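PDB 1QO8: flavocytochrome C3 fumarate reductase from Shewanella frigidimarina, which catalyses in vitro the essentially unidirectional reduction of fumarate to succinate, using one FAD and four covalently bound c-type haems per subunit. Local coordinates for residues T329-I334 and V363-R368; T121-L125 and A559-L564. All coordinates share one frame; numbering follows the deposited sequence.

Contact 1: residues T329-I334 and V363-R368. With FAD (flavin-adenine dinucleotide), chain G.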
ATOM      1  N   THR A 329      14.789  -4.574 -13.387  1.00 43.95           N
ATOM      2  CA  THR A 329      15.303  -5.793 -12.849  1.00 44.04           C
ATOM      3  C   THR A 329      15.384  -5.709 -11.306  1.00 37.50           C
ATOM      4  O   THR A 329      14.668  -4.916 -10.720  1.00 38.69           O
ATOM      5  CB  THR A 329      16.813  -6.030 -13.191  1.00 45.99           C
ATOM      6  OG1 THR A 329      17.416  -5.084 -14.030  1.00 48.39           O
ATOM      7  CG2 THR A 329      16.980  -7.474 -13.418  1.00 42.98           C
ATOM      8  N   SER A 330      16.393  -6.361 -10.678  1.00 34.06           N
ATOM      9  CA  SER A 330      16.509  -6.156  -9.230  1.00 36.17           C
ATOM     10  C   SER A 330      17.921  -6.609  -8.972  1.00 35.67           C
ATOM     11  O   SER A 330      18.349  -7.498  -9.727  1.00 39.55           O
ATOM     12  CB  SER A 330      15.531  -7.153  -8.446  1.00 30.38           C
ATOM     13  OG  SER A 330      15.989  -6.955  -7.038  1.00 33.15           O
ATOM     14  N   SER A 331      18.601  -6.172  -7.962  1.00 36.48           N
ATOM     15  CA  SER A 331      19.873  -6.738  -7.640  1.00 38.45           C
ATOM     16  C   SER A 331      19.717  -7.871  -6.597  1.00 38.48           C
ATOM     17  O   SER A 331      20.718  -8.200  -6.028  1.00 37.81           O
ATOM     18  CB  SER A 331      20.563  -5.546  -6.955  1.00 36.17           C
ATOM     19  OG  SER A 331      19.613  -5.321  -5.901  1.00 37.69           O
ATOM     20  N   ASN A 332      18.507  -8.170  -6.112  1.00 38.87           N
ATOM     21  CA  ASN A 332      18.287  -9.004  -4.951  1.00 38.50           C
ATOM     22  C   ASN A 332      18.581 -10.479  -5.156  1.00 35.53           C
ATOM     23  O   ASN A 332      18.381 -11.000  -6.237  1.00 33.08           O
ATOM     24  CB  ASN A 332      16.791  -8.966  -4.517  1.00 36.39           C
ATOM     25  CG  ASN A 332      16.496  -7.595  -3.887  1.00 39.37           C
ATOM     26  OD1 ASN A 332      15.656  -7.553  -3.006  1.00 36.31           O
ATOM     27  ND2 ASN A 332      17.301  -6.571  -4.221  1.00 36.14           N
ATOM     28  N   ASN A 333      18.784 -11.186  -4.037  1.00 38.94           N
ATOM     29  CA  ASN A 333      18.607 -12.663  -4.151  1.00 37.93           C
ATOM     30  C   ASN A 333      17.141 -12.992  -4.418  1.00 40.90           C
ATOM     31  O   ASN A 333      16.196 -12.230  -4.054  1.00 36.80           O
ATOM     32  CB  ASN A 333      19.053 -13.199  -2.794  1.00 37.70           C
ATOM     33  CG  ASN A 333      19.253 -14.704  -2.765  1.00 37.01           C
ATOM     34  OD1 ASN A 333      18.810 -15.383  -3.732  1.00 36.64           O
ATOM     35  ND2 ASN A 333      20.023 -15.074  -1.760  1.00 33.42           N
ATOM     36  N   ILE A 334      16.831 -14.123  -5.051  1.00 39.86           N
ATOM     37  CA  ILE A 334      15.528 -14.598  -5.394  1.00 41.69           C
ATOM     38  C   ILE A 334      14.680 -15.012  -4.160  1.00 40.32           C
ATOM     39  O   ILE A 334      13.464 -15.064  -4.283  1.00 38.57           O
ATOM     40  CB  ILE A 334      15.580 -15.815  -6.356  1.00 44.22           C
ATOM     41  CG1 ILE A 334      16.348 -16.950  -5.655  1.00 44.28           C
ATOM     42  CG2 ILE A 334      16.268 -15.355  -7.669  1.00 44.98           C
ATOM     43  CD1 ILE A 334      16.279 -18.261  -6.412  1.00 46.37           C
ATOM     44  N   VAL A 363      21.710  -1.633 -12.933  1.00 38.59           N
ATOM     45  CA  VAL A 363      22.014  -3.021 -12.485  1.00 36.92           C
ATOM     46  C   VAL A 363      22.262  -3.873 -13.707  1.00 36.86           C
ATOM     47  O   VAL A 363      21.533  -3.686 -14.705  1.00 36.18           O
ATOM     48  CB  VAL A 363      20.744  -3.600 -11.741  1.00 35.63           C
ATOM     49  CG1 VAL A 363      20.919  -4.996 -11.260  1.00 35.96           C
ATOM     50  CG2 VAL A 363      20.519  -2.721 -10.488  1.00 33.72           C
ATOM     51  N   GLY A 364      23.193  -4.848 -13.653  1.00 33.37           N
ATOM     52  CA  GLY A 364      23.363  -5.639 -14.879  1.00 37.14           C
ATOM     53  C   GLY A 364      22.114  -6.344 -15.308  1.00 41.12           C
ATOM     54  O   GLY A 364      21.377  -6.828 -14.451  1.00 42.79           O
ATOM     55  N   LYS A 365      21.802  -6.511 -16.574  1.00 45.21           N
ATOM     56  CA  LYS A 365      20.548  -7.086 -16.991  1.00 52.66           C
ATOM     57  C   LYS A 365      20.687  -8.616 -17.069  1.00 58.72           C
ATOM     58  O   LYS A 365      19.768  -9.391 -16.751  1.00 61.14           O
ATOM     59  CB  LYS A 365      19.995  -6.422 -18.248  1.00 55.07           C
ATOM     60  CG  LYS A 365      18.466  -6.273 -18.193  1.00 61.25           C
ATOM     61  CD  LYS A 365      17.754  -6.455 -19.525  1.00 61.97           C
ATOM     62  CE  LYS A 365      16.287  -6.832 -19.326  1.00 63.50           C
ATOM     63  NZ  LYS A 365      15.539  -5.892 -18.426  1.00 65.25           N
ATOM     64  N   ASP A 366      21.897  -9.088 -17.351  1.00 60.25           N
ATOM     65  CA  ASP A 366      22.280 -10.482 -17.366  1.00 63.91           C
ATOM     66  C   ASP A 366      22.852 -10.955 -16.035  1.00 61.53           C
ATOM     67  O   ASP A 366      22.310 -11.918 -15.490  1.00 62.61           O
ATOM     68  CB  ASP A 366      23.333 -10.764 -18.458  1.00 66.30           C
ATOM     69  CG  ASP A 366      24.069  -9.506 -18.917  1.00 70.67           C
ATOM     70  OD1 ASP A 366      24.093  -8.464 -18.140  1.00 69.88           O
ATOM     71  OD2 ASP A 366      24.568  -9.616 -20.093  1.00 67.74           O
ATOM     72  N   SER A 367      23.973 -10.422 -15.621  1.00 58.75           N
ATOM     73  CA  SER A 367      24.529 -10.629 -14.286  1.00 57.09           C
ATOM     74  C   SER A 367      24.003  -9.529 -13.375  1.00 55.09           C
ATOM     75  O   SER A 367      24.334  -8.318 -13.456  1.00 53.77           O
ATOM     76  CB  SER A 367      26.003 -10.809 -14.407  1.00 56.22           C
ATOM     77  OG  SER A 367      26.868 -11.014 -13.323  1.00 58.05           O
ATOM     78  N   ARG A 368      23.138  -9.881 -12.410  1.00 50.43           N
ATOM     79  CA  ARG A 368      22.326  -8.874 -11.719  1.00 47.30           C
ATOM     80  C   ARG A 368      23.071  -8.207 -10.620  1.00 44.73           C
ATOM     81  O   ARG A 368      22.769  -8.191  -9.422  1.00 45.71           O
ATOM     82  CB  ARG A 368      20.945  -9.408 -11.298  1.00 45.34           C
ATOM     83  CG  ARG A 368      20.093  -9.854 -12.489  1.00 42.25           C
ATOM     84  CD  ARG A 368      18.677 -10.380 -12.081  1.00 40.61           C
ATOM     85  NE  ARG A 368      18.738 -11.462 -11.104  1.00 39.80           N
ATOM     86  CZ  ARG A 368      18.652 -11.423  -9.790  1.00 42.44           C
ATOM     87  NH1 ARG A 368      18.449 -10.342  -8.985  1.00 37.54           N
ATOM     88  NH2 ARG A 368      18.743 -12.630  -9.159  1.00 41.36           N
TER
HETATM   89  PA  FAD G 605      17.587 -11.075   4.115  1.00 37.10           P
HETATM   90  O1A FAD G 605      19.073 -11.066   4.297  1.00 36.29           O
HETATM   91  O2A FAD G 605      17.036 -11.057   2.877  1.00 34.89           O
HETATM   92  O5B FAD G 605      17.239 -12.554   4.513  1.00 38.68           O
HETATM   93  C5B FAD G 605      15.844 -13.040   4.687  1.00 37.74           C
HETATM   94  C4B FAD G 605      15.899 -14.640   4.855  1.00 37.13           C
HETATM   95  O4B FAD G 605      14.445 -15.015   5.024  1.00 36.70           O
HETATM   96  C3B FAD G 605      16.287 -15.339   3.510  1.00 36.57           C
HETATM   97  O3B FAD G 605      17.389 -16.128   3.463  1.00 34.67           O
HETATM   98  C2B FAD G 605      14.924 -15.825   2.896  1.00 37.21           C
HETATM   99  O2B FAD G 605      15.008 -17.030   2.095  1.00 40.43           O
HETATM  100  C1B FAD G 605      14.219 -16.190   4.148  1.00 36.52           C
HETATM  101  N9A FAD G 605      12.757 -16.195   4.009  1.00 40.56           N
HETATM  102  C8A FAD G 605      11.964 -15.355   3.269  1.00 37.92           C
HETATM  103  N7A FAD G 605      10.711 -15.719   3.278  1.00 38.16           N
HETATM  104  C5A FAD G 605      10.655 -16.864   4.068  1.00 37.60           C
HETATM  105  C6A FAD G 605       9.581 -17.796   4.399  1.00 38.01           C
HETATM  106  N6A FAD G 605       8.345 -17.656   4.005  1.00 38.15           N
HETATM  107  N1A FAD G 605       9.949 -18.800   5.234  1.00 37.75           N
HETATM  108  C2A FAD G 605      11.251 -19.039   5.610  1.00 39.56           C
HETATM  109  N3A FAD G 605      12.305 -18.240   5.331  1.00 38.68           N
HETATM  110  C4A FAD G 605      11.931 -17.199   4.539  1.00 38.96           C
HETATM  111  N1  FAD G 605      22.536  -2.453   3.004  1.00 45.98           N
HETATM  112  C2  FAD G 605      23.438  -1.898   3.769  1.00 47.89           C
HETATM  113  O2  FAD G 605      23.268  -1.284   4.771  1.00 45.75           O
HETATM  114  N3  FAD G 605      24.834  -1.966   3.478  1.00 52.54           N
HETATM  115  C4  FAD G 605      25.170  -2.678   2.331  1.00 53.17           C
HETATM  116  O4  FAD G 605      26.319  -2.738   1.997  1.00 56.32           O
HETATM  117  C4X FAD G 605      24.135  -3.233   1.462  1.00 48.56           C
HETATM  118  N5  FAD G 605      24.473  -3.860   0.325  1.00 46.53           N
HETATM  119  C5X FAD G 605      23.532  -4.450  -0.450  1.00 44.72           C
HETATM  120  C6  FAD G 605      23.957  -5.102  -1.616  1.00 43.24           C
HETATM  121  C7  FAD G 605      23.028  -5.717  -2.419  1.00 45.29           C
HETATM  122  C7M FAD G 605      23.398  -6.436  -3.677  1.00 43.57           C
HETATM  123  C8  FAD G 605      21.646  -5.705  -2.007  1.00 44.00           C
HETATM  124  C8M FAD G 605      20.634  -6.435  -2.837  1.00 44.80           C
HETATM  125  C9  FAD G 605      21.233  -5.095  -0.851  1.00 40.94           C
HETATM  126  C9A FAD G 605      22.143  -4.457  -0.041  1.00 42.13           C
HETATM  127  N10 FAD G 605      21.835  -3.768   1.149  1.00 41.14           N
HETATM  128  C10 FAD G 605      22.771  -3.165   1.898  1.00 44.56           C
HETATM  129  C1' FAD G 605      20.529  -4.025   1.835  1.00 43.11           C
HETATM  130  C2' FAD G 605      20.744  -5.018   3.026  1.00 41.42           C
HETATM  131  O2' FAD G 605      21.694  -5.968   2.435  1.00 42.40           O
HETATM  132  C3' FAD G 605      19.424  -5.820   3.133  1.00 39.59           C
HETATM  133  O3' FAD G 605      18.320  -4.945   3.403  1.00 42.08           O
HETATM  134  C4' FAD G 605      19.465  -6.558   4.513  1.00 41.19           C
HETATM  135  O4' FAD G 605      20.541  -7.531   4.349  1.00 37.41           O
HETATM  136  C5' FAD G 605      18.118  -7.361   4.608  1.00 36.37           C
HETATM  137  O5' FAD G 605      18.399  -8.372   5.767  1.00 41.82           O
HETATM  138  P   FAD G 605      17.302  -9.294   6.332  1.00 38.53           P
HETATM  139  O1P FAD G 605      17.988 -10.051   7.447  1.00 38.39           O
HETATM  140  O2P FAD G 605      16.241  -8.428   6.592  1.00 38.75           O
HETATM  141  O3P FAD G 605      16.893 -10.072   5.180  1.00 35.93           O
HETATM  142  O   HOH W   1      23.224  -7.657  -7.001  1.00 47.06           O

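Contact 2: residues T121-L125 and A559-L564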
ATOM      1  N   THR A 121       6.952 -28.129  19.208  1.00 56.37           N
ATOM      2  CA  THR A 121       6.666 -26.806  19.806  1.00 58.70           C
ATOM      3  C   THR A 121       8.023 -26.247  20.199  1.00 58.42           C
ATOM      4  O   THR A 121       8.920 -27.104  20.426  1.00 58.11           O
ATOM      5  CB  THR A 121       5.742 -26.977  21.026  1.00 62.52           C
ATOM      6  OG1 THR A 121       4.392 -27.304  20.628  1.00 63.63           O
ATOM      7  CG2 THR A 121       5.635 -25.731  21.867  1.00 61.94           C
ATOM      8  N   THR A 122       8.223 -24.941  20.216  1.00 55.54           N
ATOM      9  CA  THR A 122       9.481 -24.335  20.609  1.00 54.60           C
ATOM     10  C   THR A 122       9.112 -23.111  21.464  1.00 48.91           C
ATOM     11  O   THR A 122       7.934 -22.876  21.422  1.00 49.47           O
ATOM     12  CB  THR A 122      10.260 -23.476  19.567  1.00 56.81           C
ATOM     13  OG1 THR A 122       9.689 -23.585  18.290  1.00 60.40           O
ATOM     14  CG2 THR A 122      11.720 -23.811  19.689  1.00 55.46           C
ATOM     15  N   GLN A 123      10.029 -22.326  21.994  1.00 47.30           N
ATOM     16  CA  GLN A 123       9.629 -21.021  22.521  1.00 47.98           C
ATOM     17  C   GLN A 123       9.636 -19.904  21.465  1.00 49.27           C
ATOM     18  O   GLN A 123       8.713 -19.062  21.380  1.00 46.13           O
ATOM     19  CB  GLN A 123      10.622 -20.788  23.680  1.00 49.88           C
ATOM     20  CG  GLN A 123      10.287 -21.885  24.723  1.00 54.74           C
ATOM     21  CD  GLN A 123      11.031 -21.704  26.008  1.00 55.20           C
ATOM     22  OE1 GLN A 123      12.183 -21.240  26.038  1.00 56.01           O
ATOM     23  NE2 GLN A 123      10.283 -22.071  27.045  1.00 56.36           N
ATOM     24  N   VAL A 124      10.709 -19.894  20.632  1.00 48.31           N
ATOM     25  CA  VAL A 124      10.913 -18.794  19.659  1.00 48.89           C
ATOM     26  C   VAL A 124      11.144 -19.392  18.276  1.00 46.66           C
ATOM     27  O   VAL A 124      12.091 -20.169  18.084  1.00 46.31           O
ATOM     28  CB  VAL A 124      12.061 -17.842  19.949  1.00 49.13           C
ATOM     29  CG1 VAL A 124      12.183 -16.643  18.965  1.00 48.56           C
ATOM     30  CG2 VAL A 124      11.926 -17.177  21.359  1.00 49.14           C
ATOM     31  N   LEU A 125      10.221 -19.116  17.362  1.00 46.54           N
ATOM     32  CA  LEU A 125      10.381 -19.459  15.958  1.00 46.06           C
ATOM     33  C   LEU A 125      10.902 -18.217  15.196  1.00 47.70           C
ATOM     34  O   LEU A 125      10.209 -17.188  15.200  1.00 43.19           O
ATOM     35  CB  LEU A 125       9.034 -19.721  15.308  1.00 44.27           C
ATOM     36  CG  LEU A 125       8.851 -20.634  14.156  1.00 45.10           C
ATOM     37  CD1 LEU A 125       7.759 -20.112  13.241  1.00 45.59           C
ATOM     38  CD2 LEU A 125      10.075 -21.176  13.389  1.00 44.25           C
ATOM     39  N   ALA A 559      11.459 -11.399  21.906  1.00 52.52           N
ATOM     40  CA  ALA A 559      10.806 -12.661  21.647  1.00 52.87           C
ATOM     41  C   ALA A 559      11.036 -13.646  22.802  1.00 53.29           C
ATOM     42  O   ALA A 559      10.122 -14.402  23.133  1.00 51.82           O
ATOM     43  CB  ALA A 559      11.284 -13.295  20.350  1.00 52.08           C
ATOM     44  N   ALA A 560      12.256 -13.704  23.335  1.00 53.75           N
ATOM     45  CA  ALA A 560      12.637 -14.705  24.320  1.00 53.49           C
ATOM     46  C   ALA A 560      12.014 -14.350  25.677  1.00 54.14           C
ATOM     47  O   ALA A 560      11.439 -15.218  26.333  1.00 50.93           O
ATOM     48  CB  ALA A 560      14.136 -14.861  24.487  1.00 51.90           C
ATOM     49  N   LYS A 561      12.099 -13.079  26.007  1.00 54.62           N
ATOM     50  CA  LYS A 561      11.517 -12.533  27.219  1.00 59.89           C
ATOM     51  C   LYS A 561      10.018 -12.823  27.273  1.00 61.19           C
ATOM     52  O   LYS A 561       9.464 -13.259  28.296  1.00 58.49           O
ATOM     53  CB  LYS A 561      11.847 -11.038  27.347  1.00 61.26           C
ATOM     54  CG  LYS A 561      13.070 -10.795  28.208  1.00 64.35           C
ATOM     55  CD  LYS A 561      13.892  -9.537  28.091  1.00 67.50           C
ATOM     56  CE  LYS A 561      13.182  -8.217  28.265  1.00 69.37           C
ATOM     57  NZ  LYS A 561      14.078  -7.015  28.237  1.00 69.70           N
ATOM     58  N   HIS A 562       9.347 -12.760  26.108  1.00 60.38           N
ATOM     59  CA  HIS A 562       7.908 -12.970  26.078  1.00 58.55           C
ATOM     60  C   HIS A 562       7.590 -14.449  26.172  1.00 61.82           C
ATOM     61  O   HIS A 562       6.531 -14.823  26.691  1.00 61.18           O
ATOM     62  CB  HIS A 562       7.362 -12.370  24.786  1.00 56.68           C
ATOM     63  CG  HIS A 562       5.897 -12.608  24.571  1.00 55.32           C
ATOM     64  ND1 HIS A 562       5.431 -13.716  23.858  1.00 54.61           N
ATOM     65  CD2 HIS A 562       4.829 -11.918  24.991  1.00 52.75           C
ATOM     66  CE1 HIS A 562       4.121 -13.626  23.813  1.00 54.87           C
ATOM     67  NE2 HIS A 562       3.736 -12.539  24.480  1.00 54.35           N
ATOM     68  N   ALA A 563       8.479 -15.310  25.666  1.00 62.26           N
ATOM     69  CA  ALA A 563       8.284 -16.742  25.768  1.00 64.69           C
ATOM     70  C   ALA A 563       8.527 -17.302  27.166  1.00 66.32           C
ATOM     71  O   ALA A 563       7.854 -18.207  27.602  1.00 66.50           O
ATOM     72  CB  ALA A 563       9.202 -17.514  24.825  1.00 63.68           C
ATOM     73  N   LEU A 564       9.616 -16.866  27.769  1.00 70.60           N
ATOM     74  CA  LEU A 564       9.887 -17.177  29.171  1.00 75.14           C
ATOM     75  C   LEU A 564       9.110 -16.096  29.865  1.00 79.09           C
ATOM     76  O   LEU A 564       8.317 -15.491  29.101  1.00 83.04           O
ATOM     77  CB  LEU A 564      11.357 -16.853  29.418  1.00 72.61           C
ATOM     78  CG  LEU A 564      12.189 -17.629  28.401  1.00 71.82           C
ATOM     79  CD1 LEU A 564      13.614 -17.126  28.331  1.00 71.12           C
ATOM     80  CD2 LEU A 564      12.114 -19.109  28.704  1.00 72.74           C
TER

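Contact 1: residues T329-I334 and V363-R368
R368 reaches across to the chain at S330 and N332 and grips two of its carbonyl oxygens through a single nitrogen, an example of how an arginine can fix the course of a chain where it leaves its strand. NH1 gives one hydrogen to S330 O at 2.9 Å and the other to N332 O at 2.8 Å, both nearly straight. Both oxygens lie in the guanidinium plane, yet they receive differently: NH1 stands 55° out of the carbonyl plane of S330 but is tilted only 20° from that of N332. The bend at chi3 (-55°) turns the guanidinium toward these carbonyls, and NH2 adds a weak bond to N332 O and is also hydrogen-bonded to E81 O. A leucine in place of R368 would probably leave the S330 and N332 carbonyls without this donor and the loop freer to shift. The tight apolar part is T329 CG2 against R368 CD (3.6 Å), with V363 CG1 set against the S330 carbonyl. By contrast, K365 CG comes no nearer than 4.5 Å to T329 OG1, at the partly exposed border. On the flavin side, S331 OG, hydrogen-bonded to H499, approaches FAD C8M to 3.4 Å, and N332 ND2, bonded to H499 O, lies 3.6 Å from C8M. S330 OG closes an ST turn by accepting from N332 N and is also bonded to I498 O. Strands 329-330 and 357-364 both pair with the long strand 489-505, the first parallel and the second antiparallel, and the loop beyond S330 runs on to N333, which touches a haem.

Contact 2: residues T121-L125 and A559-L564
V124 projects from its strand into the shallow hollow that three alanines leave on one side of the C-terminal helix, a clear case of small residues letting a strand approach a helix closely. Its two methyls divide the work. CG1, placed anti to the backbone N (chi1 -176°), meets A559 CB at 3.7 Å. CG2 rests over the A559-A560 backbone, 3.9 Å from A560 CA, with A563 CB a little farther off. One turn along the helix from A559, the bump is on the other partner: A563 CB presses on Q123 CB at 3.7 Å, where the chain turns its corner between two strands. Beyond this, L564, the first residue to leave the helical path, brings CD2 up to the end of the Q123 amide, 3.4 Å from OE1, and the two side chains cross at about a right angle. That oxygen is hydrogen-bonded to N146 N, so the leucine methyl packs beside a polar atom whose partner is already supplied. No hydrogen bond joins the two segments, and the methyl groups meet in a buried setting; the chemistry therefore implies an association resting on fit and the exclusion of water.

In the fold
Followed from the N terminus, the chain first passes through the haem-bearing cytochrome part and then, within the flavoprotein-like region, reaches residues 121-125, the first half of contact 2. Its partner, 559-564, comes only at the C-terminal end, so contact 2 closes a loop of more than 430 residues. Contact 1 closes a much shorter one, 28 residues between 329-334 and 363-368, nested wholly inside the larger. The two do not touch: their nearest atoms are about 19 Å apart. Contact 2 ties the last helix, 543-563, to strand 124-127 of the five-stranded parallel sheet, whereas contact 1 joins two chain segments of the mixed sheet built around strand 489-505, beside the flavin and a haem.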